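PDB 3THI: protein (thiaminase I) from Bacillus subtilis, which catalyses the degradation of thiamin, a base-exchange transfer in which a nucleophile takes the place of the thiazole ring on the pyrimidine part. Local coordinates for residues T2-I7 / E35-D40; Y68-G73 / V266-K271; D23-Q28 / K279-V284. One frame throughout, in Å; residues are numbered along the deposited sequence.

Contact 1: T2-I7 / E35-D40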
ATOM      1  N   THR A   2     -16.926  20.823  14.444  1.00 19.09           N
ATOM      2  CA  THR A   2     -16.746  20.246  13.126  1.00 20.89           C
ATOM      3  C   THR A   2     -15.294  19.804  13.017  1.00 20.90           C
ATOM      4  O   THR A   2     -14.380  20.565  13.345  1.00 21.57           O
ATOM      5  CB  THR A   2     -17.061  21.270  11.993  1.00 22.34           C
ATOM      6  OG1 THR A   2     -18.447  21.617  12.049  1.00 25.07           O
ATOM      7  CG2 THR A   2     -16.761  20.669  10.612  1.00 21.60           C
ATOM      8  N   LEU A   3     -15.080  18.557  12.611  1.00 18.77           N
ATOM      9  CA  LEU A   3     -13.721  18.045  12.443  1.00 20.78           C
ATOM     10  C   LEU A   3     -13.407  17.875  10.959  1.00 18.52           C
ATOM     11  O   LEU A   3     -14.236  17.356  10.202  1.00 19.04           O
ATOM     12  CB  LEU A   3     -13.528  16.702  13.194  1.00 15.00           C
ATOM     13  CG  LEU A   3     -13.589  16.689  14.736  1.00 12.61           C
ATOM     14  CD1 LEU A   3     -13.619  15.255  15.254  1.00 15.16           C
ATOM     15  CD2 LEU A   3     -12.411  17.423  15.344  1.00 13.00           C
ATOM     16  N   LYS A   4     -12.240  18.374  10.541  1.00 18.20           N
ATOM     17  CA  LYS A   4     -11.791  18.237   9.157  1.00 17.16           C
ATOM     18  C   LYS A   4     -10.991  16.937   9.100  1.00 19.18           C
ATOM     19  O   LYS A   4     -10.009  16.751   9.836  1.00 18.19           O
ATOM     20  CB  LYS A   4     -10.953  19.431   8.708  1.00 17.36           C
ATOM     21  CG  LYS A   4     -11.778  20.683   8.508  1.00 20.11           C
ATOM     22  CD  LYS A   4     -10.958  21.849   7.977  1.00 24.68           C
ATOM     23  CE  LYS A   4     -11.840  23.090   7.833  1.00 29.02           C
ATOM     24  NZ  LYS A   4     -11.109  24.318   7.411  1.00 33.66           N
ATOM     25  N   VAL A   5     -11.448  16.029   8.247  1.00 18.16           N
ATOM     26  CA  VAL A   5     -10.855  14.712   8.125  1.00 17.95           C
ATOM     27  C   VAL A   5     -10.488  14.415   6.698  1.00 20.03           C
ATOM     28  O   VAL A   5     -11.204  14.809   5.781  1.00 21.38           O
ATOM     29  CB  VAL A   5     -11.881  13.616   8.514  1.00 21.13           C
ATOM     30  CG1 VAL A   5     -11.176  12.346   8.964  1.00 16.85           C
ATOM     31  CG2 VAL A   5     -12.844  14.122   9.557  1.00 26.05           C
ATOM     32  N   ALA A   6      -9.408  13.663   6.522  1.00 19.01           N
ATOM     33  CA  ALA A   6      -8.969  13.251   5.196  1.00 20.80           C
ATOM     34  C   ALA A   6      -8.686  11.752   5.200  1.00 22.38           C
ATOM     35  O   ALA A   6      -7.868  11.272   5.993  1.00 24.19           O
ATOM     36  CB  ALA A   6      -7.726  14.018   4.768  1.00 15.18           C
ATOM     37  N   ILE A   7      -9.430  11.008   4.382  1.00 21.43           N
ATOM     38  CA  ILE A   7      -9.220   9.564   4.257  1.00 18.20           C
ATOM     39  C   ILE A   7      -8.089   9.321   3.240  1.00 15.22           C
ATOM     40  O   ILE A   7      -7.677  10.250   2.533  1.00 15.31           O
ATOM     41  CB  ILE A   7     -10.538   8.802   3.863  1.00 17.45           C
ATOM     42  CG1 ILE A   7     -11.199   9.391   2.613  1.00 15.73           C
ATOM     43  CG2 ILE A   7     -11.512   8.843   5.009  1.00 17.49           C
ATOM     44  CD1 ILE A   7     -10.591   8.947   1.310  1.00 16.51           C
ATOM     45  N   GLU A  35     -15.915  17.142   8.094  1.00 23.50           N
ATOM     46  CA  GLU A  35     -15.726  17.845   6.827  1.00 24.33           C
ATOM     47  C   GLU A  35     -14.592  17.155   6.086  1.00 22.71           C
ATOM     48  O   GLU A  35     -13.415  17.434   6.330  1.00 20.91           O
ATOM     49  CB  GLU A  35     -15.402  19.328   7.030  1.00 27.83           C
ATOM     50  CG  GLU A  35     -15.280  20.086   5.706  1.00 33.18           C
ATOM     51  CD  GLU A  35     -15.062  21.587   5.866  1.00 39.15           C
ATOM     52  OE1 GLU A  35     -15.688  22.212   6.754  1.00 38.84           O
ATOM     53  OE2 GLU A  35     -14.269  22.144   5.076  1.00 43.08           O
ATOM     54  N   PHE A  36     -14.953  16.218   5.216  1.00 20.86           N
ATOM     55  CA  PHE A  36     -13.965  15.472   4.455  1.00 19.80           C
ATOM     56  C   PHE A  36     -13.236  16.354   3.477  1.00 21.07           C
ATOM     57  O   PHE A  36     -13.839  17.070   2.677  1.00 21.38           O
ATOM     58  CB  PHE A  36     -14.600  14.285   3.757  1.00 16.05           C
ATOM     59  CG  PHE A  36     -15.035  13.204   4.701  1.00 14.13           C
ATOM     60  CD1 PHE A  36     -16.297  13.237   5.281  1.00 13.39           C
ATOM     61  CD2 PHE A  36     -14.178  12.138   5.001  1.00 14.73           C
ATOM     62  CE1 PHE A  36     -16.710  12.226   6.142  1.00 15.60           C
ATOM     63  CE2 PHE A  36     -14.574  11.120   5.860  1.00 13.97           C
ATOM     64  CZ  PHE A  36     -15.847  11.161   6.434  1.00 14.59           C
ATOM     65  N   THR A  37     -11.917  16.305   3.583  1.00 24.50           N
ATOM     66  CA  THR A  37     -11.025  17.096   2.757  1.00 26.31           C
ATOM     67  C   THR A  37     -10.160  16.182   1.908  1.00 22.70           C
ATOM     68  O   THR A  37     -10.033  14.999   2.192  1.00 23.98           O
ATOM     69  CB  THR A  37     -10.114  17.940   3.657  1.00 30.82           C
ATOM     70  OG1 THR A  37     -10.910  18.553   4.683  1.00 38.80           O
ATOM     71  CG2 THR A  37      -9.406  19.025   2.855  1.00 34.75           C
ATOM     72  N   ASP A  38      -9.626  16.722   0.825  1.00 21.06           N
ATOM     73  CA  ASP A  38      -8.750  15.962  -0.038  1.00 23.57           C
ATOM     74  C   ASP A  38      -7.340  16.305   0.406  1.00 21.88           C
ATOM     75  O   ASP A  38      -6.916  17.450   0.307  1.00 27.25           O
ATOM     76  CB  ASP A  38      -8.943  16.374  -1.496  1.00 29.38           C
ATOM     77  CG  ASP A  38      -9.690  15.337  -2.303  1.00 36.35           C
ATOM     78  OD1 ASP A  38     -10.789  14.918  -1.875  1.00 35.16           O
ATOM     79  OD2 ASP A  38      -9.175  14.947  -3.376  1.00 42.03           O
ATOM     80  N   TRP A  39      -6.635  15.329   0.955  1.00 19.92           N
ATOM     81  CA  TRP A  39      -5.280  15.560   1.398  1.00 17.04           C
ATOM     82  C   TRP A  39      -4.433  14.347   1.069  1.00 18.86           C
ATOM     83  O   TRP A  39      -4.814  13.212   1.367  1.00 22.03           O
ATOM     84  CB  TRP A  39      -5.242  15.849   2.894  1.00 16.97           C
ATOM     85  CG  TRP A  39      -3.837  16.032   3.411  1.00 17.16           C
ATOM     86  CD1 TRP A  39      -3.053  17.148   3.293  1.00 15.56           C
ATOM     87  CD2 TRP A  39      -3.046  15.057   4.106  1.00 16.44           C
ATOM     88  NE1 TRP A  39      -1.824  16.926   3.873  1.00 15.75           N
ATOM     89  CE2 TRP A  39      -1.796  15.654   4.379  1.00 15.17           C
ATOM     90  CE3 TRP A  39      -3.276  13.739   4.523  1.00 13.76           C
ATOM     91  CZ2 TRP A  39      -0.780  14.976   5.053  1.00 15.87           C
ATOM     92  CZ3 TRP A  39      -2.261  13.066   5.192  1.00 16.71           C
ATOM     93  CH2 TRP A  39      -1.028  13.689   5.450  1.00 15.53           C
ATOM     94  N   ASP A  40      -3.282  14.596   0.460  1.00 17.33           N
ATOM     95  CA  ASP A  40      -2.363  13.534   0.061  1.00 18.90           C
ATOM     96  C   ASP A  40      -0.991  13.707   0.729  1.00 18.41           C
ATOM     97  O   ASP A  40      -0.298  14.701   0.497  1.00 18.67           O
ATOM     98  CB  ASP A  40      -2.244  13.545  -1.470  1.00 19.53           C
ATOM     99  CG  ASP A  40      -1.255  12.522  -2.008  1.00 21.24           C
ATOM    100  OD1 ASP A  40      -0.919  11.530  -1.322  1.00 18.46           O
ATOM    101  OD2 ASP A  40      -0.814  12.723  -3.151  1.00 21.46           O
TER
HETATM  102  O   HOH W   1     -11.140  12.747   2.667  1.00 20.44           O
HETATM  103  O   HOH W   2      -8.003  12.570   1.175  1.00 21.02           O

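Contact 2: Y68-G73 / V266-K271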
ATOM      1  N   TYR A  68       4.130  17.626  13.641  1.00 16.68           N
ATOM      2  CA  TYR A  68       2.799  17.695  13.036  1.00 16.96           C
ATOM      3  C   TYR A  68       1.751  16.798  13.695  1.00 15.64           C
ATOM      4  O   TYR A  68       0.559  17.105  13.677  1.00 12.07           O
ATOM      5  CB  TYR A  68       2.882  17.267  11.568  1.00 16.19           C
ATOM      6  CG  TYR A  68       3.393  18.313  10.631  1.00 16.02           C
ATOM      7  CD1 TYR A  68       2.757  19.538  10.526  1.00 21.52           C
ATOM      8  CD2 TYR A  68       4.490  18.065   9.815  1.00 20.55           C
ATOM      9  CE1 TYR A  68       3.196  20.498   9.626  1.00 25.57           C
ATOM     10  CE2 TYR A  68       4.941  19.021   8.909  1.00 22.40           C
ATOM     11  CZ  TYR A  68       4.288  20.233   8.821  1.00 22.95           C
ATOM     12  OH  TYR A  68       4.716  21.188   7.930  1.00 30.50           O
ATOM     13  N   LEU A  69       2.206  15.681  14.250  1.00 15.40           N
ATOM     14  CA  LEU A  69       1.312  14.693  14.827  1.00 14.01           C
ATOM     15  C   LEU A  69       1.169  14.664  16.331  1.00 16.36           C
ATOM     16  O   LEU A  69       2.047  15.111  17.066  1.00 15.82           O
ATOM     17  CB  LEU A  69       1.706  13.305  14.332  1.00 11.69           C
ATOM     18  CG  LEU A  69       1.947  13.173  12.826  1.00 10.43           C
ATOM     19  CD1 LEU A  69       2.209  11.711  12.492  1.00 11.90           C
ATOM     20  CD2 LEU A  69       0.751  13.710  12.022  1.00 10.79           C
ATOM     21  N   LEU A  70       0.008  14.172  16.761  1.00 14.47           N
ATOM     22  CA  LEU A  70      -0.327  14.036  18.164  1.00 13.41           C
ATOM     23  C   LEU A  70      -0.225  12.542  18.477  1.00 13.84           C
ATOM     24  O   LEU A  70      -0.923  11.729  17.880  1.00 15.33           O
ATOM     25  CB  LEU A  70      -1.749  14.551  18.424  1.00 12.23           C
ATOM     26  CG  LEU A  70      -2.092  14.734  19.904  1.00 16.54           C
ATOM     27  CD1 LEU A  70      -1.218  15.838  20.496  1.00 12.35           C
ATOM     28  CD2 LEU A  70      -3.579  15.055  20.059  1.00 14.45           C
ATOM     29  N   PRO A  71       0.658  12.163  19.418  1.00 15.19           N
ATOM     30  CA  PRO A  71       0.814  10.744  19.762  1.00 12.89           C
ATOM     31  C   PRO A  71      -0.387  10.113  20.448  1.00 16.68           C
ATOM     32  O   PRO A  71      -1.186  10.794  21.107  1.00 17.66           O
ATOM     33  CB  PRO A  71       2.041  10.747  20.671  1.00 12.99           C
ATOM     34  CG  PRO A  71       1.922  12.085  21.375  1.00 11.42           C
ATOM     35  CD  PRO A  71       1.533  13.015  20.245  1.00  9.35           C
ATOM     36  N   PHE A  72      -0.527   8.808  20.244  1.00 17.79           N
ATOM     37  CA  PHE A  72      -1.593   8.034  20.864  1.00 19.32           C
ATOM     38  C   PHE A  72      -1.017   7.254  22.056  1.00 20.07           C
ATOM     39  O   PHE A  72      -0.116   6.429  21.894  1.00 18.10           O
ATOM     40  CB  PHE A  72      -2.186   7.025  19.875  1.00 18.21           C
ATOM     41  CG  PHE A  72      -2.973   7.643  18.757  1.00 18.67           C
ATOM     42  CD1 PHE A  72      -2.329   8.153  17.638  1.00 15.23           C
ATOM     43  CD2 PHE A  72      -4.367   7.676  18.804  1.00 18.30           C
ATOM     44  CE1 PHE A  72      -3.054   8.683  16.579  1.00 14.79           C
ATOM     45  CE2 PHE A  72      -5.102   8.201  17.753  1.00 13.93           C
ATOM     46  CZ  PHE A  72      -4.441   8.707  16.635  1.00 15.96           C
ATOM     47  N   GLY A  73      -1.489   7.562  23.261  1.00 21.75           N
ATOM     48  CA  GLY A  73      -1.042   6.816  24.423  1.00 17.82           C
ATOM     49  C   GLY A  73      -1.798   5.501  24.339  1.00 16.58           C
ATOM     50  O   GLY A  73      -2.766   5.400  23.579  1.00  9.44           O
ATOM     51  N   VAL A 266      -3.892   6.300  10.444  1.00 10.99           N
ATOM     52  CA  VAL A 266      -4.725   7.451  10.769  1.00 13.21           C
ATOM     53  C   VAL A 266      -4.016   8.200  11.892  1.00 13.11           C
ATOM     54  O   VAL A 266      -3.747   7.626  12.961  1.00 12.26           O
ATOM     55  CB  VAL A 266      -6.139   7.036  11.263  1.00 10.45           C
ATOM     56  CG1 VAL A 266      -7.084   8.226  11.184  1.00  7.60           C
ATOM     57  CG2 VAL A 266      -6.663   5.846  10.473  1.00  3.85           C
ATOM     58  N   SER A 267      -3.680   9.463  11.631  1.00 13.82           N
ATOM     59  CA  SER A 267      -2.998  10.295  12.619  1.00 13.28           C
ATOM     60  C   SER A 267      -3.810  11.533  12.966  1.00 13.30           C
ATOM     61  O   SER A 267      -4.758  11.874  12.266  1.00 11.04           O
ATOM     62  CB  SER A 267      -1.593  10.669  12.138  1.00 10.95           C
ATOM     63  OG  SER A 267      -0.799   9.500  12.034  1.00 11.57           O
ATOM     64  N   VAL A 268      -3.445  12.173  14.072  1.00 12.51           N
ATOM     65  CA  VAL A 268      -4.131  13.363  14.560  1.00 11.83           C
ATOM     66  C   VAL A 268      -3.182  14.556  14.555  1.00 13.43           C
ATOM     67  O   VAL A 268      -2.028  14.451  14.961  1.00 12.85           O
ATOM     68  CB  VAL A 268      -4.652  13.135  15.999  1.00  9.91           C
ATOM     69  CG1 VAL A 268      -5.248  14.404  16.560  1.00  6.41           C
ATOM     70  CG2 VAL A 268      -5.662  12.000  16.016  1.00  7.57           C
ATOM     71  N   ASN A 269      -3.682  15.691  14.087  1.00 13.63           N
ATOM     72  CA  ASN A 269      -2.898  16.913  14.024  1.00 13.82           C
ATOM     73  C   ASN A 269      -2.551  17.385  15.431  1.00 13.56           C
ATOM     74  O   ASN A 269      -3.416  17.443  16.294  1.00 11.18           O
ATOM     75  CB  ASN A 269      -3.704  17.992  13.305  1.00 14.24           C
ATOM     76  CG  ASN A 269      -2.835  19.092  12.745  1.00 12.36           C
ATOM     77  OD1 ASN A 269      -1.937  19.594  13.421  1.00 13.98           O
ATOM     78  ND2 ASN A 269      -3.086  19.461  11.500  1.00 11.83           N
ATOM     79  N   SER A 270      -1.291  17.743  15.663  1.00 16.23           N
ATOM     80  CA  SER A 270      -0.885  18.218  16.986  1.00 16.44           C
ATOM     81  C   SER A 270      -1.557  19.536  17.319  1.00 13.52           C
ATOM     82  O   SER A 270      -1.680  19.892  18.484  1.00 13.77           O
ATOM     83  CB  SER A 270       0.641  18.374  17.089  1.00 20.69           C
ATOM     84  OG  SER A 270       1.126  19.374  16.213  1.00 28.69           O
ATOM     85  N   LYS A 271      -2.008  20.244  16.290  1.00 15.53           N
ATOM     86  CA  LYS A 271      -2.658  21.532  16.465  1.00 18.45           C
ATOM     87  C   LYS A 271      -4.174  21.441  16.603  1.00 18.05           C
ATOM     88  O   LYS A 271      -4.833  22.457  16.809  1.00 21.64           O
ATOM     89  CB  LYS A 271      -2.302  22.465  15.306  1.00 19.91           C
ATOM     90  CG  LYS A 271      -0.803  22.621  15.056  1.00 26.09           C
ATOM     91  CD  LYS A 271      -0.048  23.152  16.287  1.00 30.18           C
ATOM     92  CE  LYS A 271       1.455  23.342  16.001  1.00 23.75           C
ATOM     93  NZ  LYS A 271       1.710  24.295  14.870  1.00 28.51           N
TER
HETATM   94  O   HOH W   3      -1.003  11.112  15.315  1.00 17.76           O

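Contact 3: D23-Q28 / K279-V284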
ATOM      1  N   ASP A  23     -20.790   7.119   8.662  1.00 17.88           N
ATOM      2  CA  ASP A  23     -21.769   6.252   9.298  1.00 17.10           C
ATOM      3  C   ASP A  23     -21.298   5.799  10.676  1.00 17.68           C
ATOM      4  O   ASP A  23     -22.021   5.949  11.663  1.00 17.50           O
ATOM      5  CB  ASP A  23     -22.060   5.042   8.414  1.00 19.86           C
ATOM      6  CG  ASP A  23     -23.154   4.158   8.974  1.00 22.39           C
ATOM      7  OD1 ASP A  23     -24.048   4.673   9.686  1.00 27.29           O
ATOM      8  OD2 ASP A  23     -23.120   2.945   8.690  1.00 25.21           O
ATOM      9  N   GLN A  24     -20.083   5.264  10.750  1.00 15.82           N
ATOM     10  CA  GLN A  24     -19.549   4.804  12.031  1.00 16.27           C
ATOM     11  C   GLN A  24     -19.334   5.945  13.040  1.00 17.95           C
ATOM     12  O   GLN A  24     -19.534   5.755  14.246  1.00 18.60           O
ATOM     13  CB  GLN A  24     -18.264   4.007  11.827  1.00 13.88           C
ATOM     14  CG  GLN A  24     -18.473   2.725  11.055  1.00 13.77           C
ATOM     15  CD  GLN A  24     -19.340   1.737  11.797  1.00 17.17           C
ATOM     16  OE1 GLN A  24     -19.279   1.635  13.017  1.00 18.64           O
ATOM     17  NE2 GLN A  24     -20.148   0.991  11.059  1.00 22.22           N
ATOM     18  N   TRP A  25     -18.946   7.124  12.553  1.00 15.90           N
ATOM     19  CA  TRP A  25     -18.745   8.280  13.428  1.00 18.10           C
ATOM     20  C   TRP A  25     -20.085   8.732  14.023  1.00 21.21           C
ATOM     21  O   TRP A  25     -20.190   8.954  15.227  1.00 22.11           O
ATOM     22  CB  TRP A  25     -18.127   9.441  12.655  1.00 14.31           C
ATOM     23  CG  TRP A  25     -17.925  10.690  13.479  1.00 14.93           C
ATOM     24  CD1 TRP A  25     -18.479  11.920  13.251  1.00 17.87           C
ATOM     25  CD2 TRP A  25     -17.059  10.850  14.616  1.00 16.48           C
ATOM     26  NE1 TRP A  25     -18.003  12.836  14.162  1.00 17.59           N
ATOM     27  CE2 TRP A  25     -17.131  12.205  15.011  1.00 15.95           C
ATOM     28  CE3 TRP A  25     -16.234   9.975  15.338  1.00 12.13           C
ATOM     29  CZ2 TRP A  25     -16.402  12.712  16.091  1.00 12.86           C
ATOM     30  CZ3 TRP A  25     -15.512  10.480  16.416  1.00 10.37           C
ATOM     31  CH2 TRP A  25     -15.602  11.837  16.781  1.00 12.56           C
ATOM     32  N   GLN A  26     -21.099   8.865  13.166  1.00 21.01           N
ATOM     33  CA  GLN A  26     -22.442   9.278  13.583  1.00 23.16           C
ATOM     34  C   GLN A  26     -23.087   8.370  14.626  1.00 22.98           C
ATOM     35  O   GLN A  26     -23.919   8.820  15.414  1.00 23.58           O
ATOM     36  CB  GLN A  26     -23.371   9.378  12.370  1.00 25.18           C
ATOM     37  CG  GLN A  26     -23.206  10.657  11.570  1.00 32.35           C
ATOM     38  CD  GLN A  26     -24.050  10.675  10.303  1.00 37.57           C
ATOM     39  OE1 GLN A  26     -24.401   9.619   9.756  1.00 37.98           O
ATOM     40  NE2 GLN A  26     -24.370  11.877   9.823  1.00 33.21           N
ATOM     41  N   ARG A  27     -22.704   7.097  14.634  1.00 26.08           N
ATOM     42  CA  ARG A  27     -23.269   6.139  15.579  1.00 27.97           C
ATOM     43  C   ARG A  27     -22.923   6.437  17.042  1.00 28.87           C
ATOM     44  O   ARG A  27     -23.726   6.178  17.945  1.00 26.03           O
ATOM     45  CB  ARG A  27     -22.873   4.703  15.192  1.00 28.55           C
ATOM     46  CG  ARG A  27     -23.462   4.257  13.849  1.00 29.83           C
ATOM     47  CD  ARG A  27     -23.344   2.756  13.601  1.00 36.31           C
ATOM     48  NE  ARG A  27     -23.813   2.399  12.257  1.00 40.50           N
ATOM     49  CZ  ARG A  27     -23.527   1.258  11.626  1.00 43.96           C
ATOM     50  NH1 ARG A  27     -22.773   0.336  12.211  1.00 42.71           N
ATOM     51  NH2 ARG A  27     -23.968   1.051  10.390  1.00 40.41           N
ATOM     52  N   GLN A  28     -21.755   7.034  17.262  1.00 28.16           N
ATOM     53  CA  GLN A  28     -21.298   7.366  18.608  1.00 26.79           C
ATOM     54  C   GLN A  28     -21.156   8.862  18.859  1.00 23.59           C
ATOM     55  O   GLN A  28     -21.211   9.309  19.995  1.00 24.41           O
ATOM     56  CB  GLN A  28     -19.996   6.613  18.931  1.00 33.64           C
ATOM     57  CG  GLN A  28     -19.064   6.373  17.731  1.00 39.15           C
ATOM     58  CD  GLN A  28     -18.671   4.897  17.553  1.00 42.25           C
ATOM     59  OE1 GLN A  28     -19.497   4.057  17.181  1.00 44.20           O
ATOM     60  NE2 GLN A  28     -17.400   4.588  17.796  1.00 39.65           N
ATOM     61  N   LYS A 279      -8.914  11.869  18.509  1.00 16.33           N
ATOM     62  CA  LYS A 279      -8.402  10.529  18.797  1.00 15.76           C
ATOM     63  C   LYS A 279      -9.544   9.532  18.640  1.00 14.71           C
ATOM     64  O   LYS A 279      -9.361   8.413  18.154  1.00 12.19           O
ATOM     65  CB  LYS A 279      -7.873  10.461  20.230  1.00 16.25           C
ATOM     66  CG  LYS A 279      -6.466  11.011  20.438  1.00 13.81           C
ATOM     67  CD  LYS A 279      -6.238  11.241  21.925  1.00 15.07           C
ATOM     68  CE  LYS A 279      -4.767  11.385  22.274  1.00 20.92           C
ATOM     69  NZ  LYS A 279      -4.101  12.509  21.614  1.00 18.71           N
ATOM     70  N   LYS A 280     -10.729   9.958  19.061  1.00 14.77           N
ATOM     71  CA  LYS A 280     -11.915   9.130  18.987  1.00 12.46           C
ATOM     72  C   LYS A 280     -12.236   8.846  17.514  1.00 12.67           C
ATOM     73  O   LYS A 280     -12.546   7.714  17.140  1.00 13.41           O
ATOM     74  CB  LYS A 280     -13.065   9.844  19.690  1.00 16.56           C
ATOM     75  CG  LYS A 280     -14.175   8.918  20.156  1.00 26.14           C
ATOM     76  CD  LYS A 280     -15.291   9.665  20.855  1.00 28.02           C
ATOM     77  CE  LYS A 280     -16.341   8.689  21.364  1.00 31.15           C
ATOM     78  NZ  LYS A 280     -17.523   9.384  21.955  1.00 32.34           N
ATOM     79  N   LEU A 281     -12.135   9.878  16.678  1.00 13.07           N
ATOM     80  CA  LEU A 281     -12.380   9.755  15.243  1.00 12.14           C
ATOM     81  C   LEU A 281     -11.322   8.873  14.579  1.00 10.45           C
ATOM     82  O   LEU A 281     -11.644   8.016  13.756  1.00 11.01           O
ATOM     83  CB  LEU A 281     -12.398  11.145  14.590  1.00 15.74           C
ATOM     84  CG  LEU A 281     -12.581  11.185  13.070  1.00 15.29           C
ATOM     85  CD1 LEU A 281     -13.910  10.550  12.660  1.00 13.24           C
ATOM     86  CD2 LEU A 281     -12.502  12.610  12.596  1.00 15.84           C
ATOM     87  N   ALA A 282     -10.055   9.096  14.922  1.00 10.72           N
ATOM     88  CA  ALA A 282      -8.966   8.289  14.375  1.00  8.82           C
ATOM     89  C   ALA A 282      -9.245   6.805  14.637  1.00  9.62           C
ATOM     90  O   ALA A 282      -9.090   5.963  13.761  1.00  8.20           O
ATOM     91  CB  ALA A 282      -7.641   8.700  15.017  1.00  9.86           C
ATOM     92  N   ASN A 283      -9.691   6.499  15.851  1.00 11.70           N
ATOM     93  CA  ASN A 283     -10.010   5.132  16.227  1.00 13.12           C
ATOM     94  C   ASN A 283     -11.159   4.554  15.418  1.00 15.71           C
ATOM     95  O   ASN A 283     -11.096   3.398  14.989  1.00 14.85           O
ATOM     96  CB  ASN A 283     -10.300   5.046  17.720  1.00 11.71           C
ATOM     97  CG  ASN A 283      -9.057   4.732  18.521  1.00 15.07           C
ATOM     98  OD1 ASN A 283      -8.529   3.619  18.456  1.00 14.29           O
ATOM     99  ND2 ASN A 283      -8.560   5.718  19.250  1.00  9.77           N
ATOM    100  N   VAL A 284     -12.208   5.353  15.224  1.00 16.23           N
ATOM    101  CA  VAL A 284     -13.367   4.937  14.433  1.00 15.54           C
ATOM    102  C   VAL A 284     -12.884   4.650  13.008  1.00 14.03           C
ATOM    103  O   VAL A 284     -13.147   3.588  12.459  1.00 17.79           O
ATOM    104  CB  VAL A 284     -14.473   6.042  14.402  1.00 17.54           C
ATOM    105  CG1 VAL A 284     -15.503   5.735  13.328  1.00 16.79           C
ATOM    106  CG2 VAL A 284     -15.170   6.147  15.760  1.00 17.83           C
TER

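Contact 1: T2-I7 / E35-D40
Strands 2-6 and 33-36 are the two parallel strands of a beta-alpha-beta unit whose crossover is helix 14-28. Lys4 and Val5 pair with Glu35 and Phe36. The ladder has three bonds: Glu35 N to Leu3 O (2.7 Å), Val5 N to Glu35 O (3.1 Å) and Thr37 N to Val5 O. Glu35 O also accepts from Thr37 OG1, and the two donors reach it from opposite faces of its plane. A water bridges the next step: it accepts from Ile7 N and donates to Thr37 O, its oxygen 2.6 Å from the latter. On one side of the sheet Lys4 and Glu35 run alongside each other, both extended. Their charged ends stay apart, Lys4 NZ to Glu35 OE2 4.5 Å, and Lys4 NZ makes its salt bridge with Asp49. On the Phe36 side Ile7 CG2 meets the edge of the Phe36 ring at CE2 (3.9 Å). Beyond the paired residues, Trp39 CB meets Ala6 CB at 3.6 Å, and the indole NE1 bonds to Asp45 O. The backbone thus carries the join, and the Lys4-Glu35 attraction is likely to add little, since NZ is paired with Asp49.

Contact 2: Y68-G73 / V266-K271
Val268 O accepts from Leu70 N at 2.7 Å, and Tyr68 O accepts from Ser270 N at 2.8 Å. The second donor stands well above the carbonyl plane of Tyr68, 41° out of it. A water donates to Leu70 O and accepts from Val268 N. Leu70 and Val268 lie side by side, CD2 to CG1 3.9 Å. The Phe72 and Val268 side chains cross at about a right angle, CZ on CG2 at 3.6 Å. Leu69 turns its CD2 onto Ser267 CB (3.8 Å). Further out, Asn269 OD1 accepts from Lys271 N at 2.9 Å in an Asx turn, and its ND2 bonds to Leu50 O. With an alanine here, Lys271 N and Leu50 O would probably lose these partners, and the turn that presents Ser270 N to Tyr68 O is likely to be less fixed. Ser267 OG bonds to Tyr98 O, and Ser270 OG to Gly67 O. The whole is a short, weakly bonded strand, 69-70, laid antiparallel on strand 260-269, with Leu69 and Asn269 as a non-hydrogen-bonded pair. Helix 275-286 packs on Leu70, Phe72 and Val268, helix 60-65 packs on Leu69, and strands 52-56 and 96-112 both bond to strand 260-269.

Contact 3: D23-Q28 / K279-V284
Trp25 of helix 14-28 and Val284 of helix 275-286 have the most surface buried here, and Leu281, Gln24 CB, the Gln28 amide and Lys280 CB complete the contact. The Trp25 side chain leaves its helix with CG anti to the backbone N (chi1 178°), and this carries the indole across to the second helix. Its six-membered ring lies against Lys280 and Leu281. Leu281 CD1 sits over one face in a CH-pi contact, 4.0 Å from the centroid of the Trp25 six-membered ring and 27° off the normal. Leu281 CD1 is 3.6 Å from Trp25 CE3. The far corner of the ring reaches the backbone, where Trp25 CZ3 is 3.4 Å from Leu281 CA. NE1 turns to Val32 O, so the polar end of the buried indole is satisfied.

Val284 points at helix 14-28 and splits its two methyls. Val284 CG1 meets Gln24 CB at 3.6 Å. Val284 CG2 lies at the edge of the Trp25 ring, near its plane, 4.0 Å from CE3. Gln28 NE2 also reaches Val284 CG2, at 3.4 Å. Gln28 and Val284 come from opposite directions.

Lys280 lays its CB near Trp25 CZ3, while its extended chain carries NZ to a salt bridge with Glu29. The axes of segments 23-28 and 279-284 come within 9.9 Å, and their N-to-C directions are 132° apart. Leu3 touches both Trp25 and Leu281, and Val5 touches Leu281. This is the helix-on-helix packing of an alpha/beta domain, consistent with the periplasmic-binding-protein-like fold of the thiaminase I family: two helices lie together against strand 2-6.

How the contacts relate
All three contacts lie in one part of the fold, on the same side of the chain's centre. Contacts 1 and 2 join strands, but differ in kind: contact 1 is parallel and partly exposed, while contact 2 is antiparallel, buried and short. Both add water bridges to their direct backbone bonds. Contact 3 is buried and joins helices mainly through apolar side chains. Helix 275-286 ties them together. Leu281 CD2 packs on Val5 CG2 of contact 1 at 3.4 Å, and Ala282 CB meets Phe72 CZ of contact 2 at 3.6 Å. Contacts 1 and 2 do not touch. Lys4 and Glu35 of contact 1 and Lys280 of contact 3 bring charges at the more exposed parts.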